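Local coordinates for diketoreductase (Acinetobacter baylyi, PDB 4E12), which reduces dicarbonyl compounds with NADH and belongs to the 3-hydroxyacyl-CoA dehydrogenase family, at the interface of chains A and B. Coordinates in Å, arbitrary orientation; residue numbers count along the deposited sequence, not the author numbering. Chains: chain A/B, Diketoreductase.

The interface of chains A and B. Residues chain A 207, 213, 217-218, 221-222; chain B 155, 182, 192-193, 196.
A:Thr221 holds CG2 anti to its backbone N and OG1 beside it (chi1 -59°), which sends the methyl towards B:Val192 and B:Leu193 and turns the hydroxyl back along its own helix, 215-226. B:Val192 answers with CG1. The methyl CG2 of A:Thr221 rests 3.6 Å from CG1 of B:Val192 and also touches CB of B:Leu193, fitting over the start of helix 193-209 of chain B. The hydroxyl OG1 of A:Thr221 gives its hydrogen to the carbonyl O of A:Thr217, one turn earlier and 2.8 Å away, in a bond tilted 28° from the carbonyl plane. The same oxygen lies against the CG2 and CD1 methyls of B:Ile182, with CG2 at 3.3 Å from OG1. CG2 of B:Ile182 reaches on to CG2 of A:Thr217, 3.6 Å away, as the two side chains run past each other in opposite directions.

Further along, B:Leu196 packs among A:Trp222, A:Leu207 and A:Ile218. The indole of A:Trp222 is placed by CG standing anti to the backbone N (chi1 -170°), and CB of B:Leu196 comes obliquely over the CE3-CZ3 rim of its benzene ring, 3.7 Å from CE3. CD2 of B:Leu196 meets CD1 of A:Leu207 at 3.8 Å, while CD1 faces CG2 of A:Ile218, whose side chain crosses that of B:Leu196 at about a right angle. CD1 of A:Leu207 also touches CG1 of B:Val192.

Second shell to this apolar layer is B:Glu155, which corresponds to the glutamate that partners the catalytic histidine, here His143, in this family. Its OE2 accepts the backbone N of B:Leu193 at 2.8 Å, nearly along the carboxylate C-O axis, and the N of B:Val192 from above the carboxylate plane. These bonds tie the helix start, and with it the interface, to an active-site residue, and may couple the two. The patch, repeated by the two-fold axis, joins the subunits by apolar contact, its hydrogen bonds running within each chain, consistent with the dimeric assembly typical of 3-hydroxyacyl-CoA dehydrogenases.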
# COMPACT_ATOMS: atom_id res chain seq x y z
N LEU A 207 1.33 13.91 -1.38
CA LEU A 207 2.27 14.34 -0.34
C LEU A 207 3.50 14.99 -0.97
O LEU A 207 4.04 15.96 -0.43
CB LEU A 207 2.76 13.16 0.49
CG LEU A 207 1.75 12.37 1.31
CD1 LEU A 207 2.47 11.18 1.96
CD2 LEU A 207 1.16 13.30 2.37
N ALA A 213 6.44 16.17 2.22
CA ALA A 213 7.61 15.36 2.54
C ALA A 213 8.37 15.02 1.26
O ALA A 213 7.80 15.08 0.17
CB ALA A 213 7.17 14.07 3.23
N THR A 217 11.58 10.28 2.42
CA THR A 217 10.85 10.25 3.67
C THR A 217 9.54 9.47 3.53
O THR A 217 9.15 8.71 4.41
CB THR A 217 10.56 11.68 4.12
OG1 THR A 217 11.80 12.35 4.33
CG2 THR A 217 9.78 11.69 5.41
N ILE A 218 8.86 9.68 2.41
CA ILE A 218 7.58 9.01 2.18
C ILE A 218 7.83 7.50 2.07
O ILE A 218 7.12 6.69 2.69
CB ILE A 218 6.91 9.60 0.91
CG1 ILE A 218 6.68 11.10 1.14
CG2 ILE A 218 5.64 8.86 0.57
CD1 ILE A 218 6.17 11.86 -0.06
N THR A 221 8.81 5.83 5.43
CA THR A 221 7.61 5.72 6.24
C THR A 221 6.82 4.48 5.87
O THR A 221 6.36 3.75 6.75
CB THR A 221 6.70 6.94 6.08
OG1 THR A 221 7.40 8.12 6.46
CG2 THR A 221 5.47 6.77 6.96
N TRP A 222 6.63 4.24 4.58
CA TRP A 222 5.87 3.08 4.14
C TRP A 222 6.56 1.77 4.48
O TRP A 222 5.92 0.82 4.93
CB TRP A 222 5.58 3.13 2.64
CG TRP A 222 4.62 2.09 2.18
CD1 TRP A 222 4.88 1.05 1.34
CD2 TRP A 222 3.21 2.00 2.50
NE1 TRP A 222 3.74 0.32 1.11
CE2 TRP A 222 2.70 0.88 1.80
CE3 TRP A 222 2.35 2.75 3.31
CZ2 TRP A 222 1.34 0.50 1.88
CZ3 TRP A 222 1.02 2.37 3.39
CH2 TRP A 222 0.53 1.26 2.68
N GLU B 155 6.79 11.10 13.56
CA GLU B 155 6.44 12.08 12.55
C GLU B 155 6.40 13.47 13.14
O GLU B 155 5.58 13.75 14.02
CB GLU B 155 5.09 11.74 11.94
CG GLU B 155 5.16 10.45 11.12
CD GLU B 155 3.80 9.95 10.65
OE1 GLU B 155 2.89 9.79 11.49
OE2 GLU B 155 3.64 9.72 9.43
N ILE B 182 10.50 11.26 10.97
CA ILE B 182 9.88 11.40 9.67
C ILE B 182 9.55 12.87 9.58
O ILE B 182 8.66 13.35 10.29
CB ILE B 182 8.60 10.55 9.59
CG1 ILE B 182 8.96 9.07 9.77
CG2 ILE B 182 7.84 10.81 8.28
CD1 ILE B 182 9.95 8.57 8.77
N VAL B 192 2.12 11.47 7.39
CA VAL B 192 2.52 10.67 6.23
C VAL B 192 1.94 9.25 6.26
O VAL B 192 1.25 8.84 5.32
CB VAL B 192 4.07 10.58 6.10
CG1 VAL B 192 4.44 9.63 4.97
CG2 VAL B 192 4.66 11.96 5.82
N LEU B 193 2.20 8.49 7.32
CA LEU B 193 1.80 7.08 7.31
C LEU B 193 0.30 6.85 7.10
O LEU B 193 -0.10 6.07 6.23
CB LEU B 193 2.24 6.38 8.59
CG LEU B 193 1.81 4.92 8.67
CD1 LEU B 193 2.32 4.11 7.47
CD2 LEU B 193 2.28 4.34 9.98
N LEU B 196 -0.93 7.52 3.71
CA LEU B 196 -0.66 6.49 2.71
C LEU B 196 -1.50 5.25 2.95
O LEU B 196 -1.99 4.64 2.00
CB LEU B 196 0.81 6.09 2.75
CG LEU B 196 1.88 7.11 2.40
CD1 LEU B 196 3.23 6.43 2.55
CD2 LEU B 196 1.67 7.56 0.96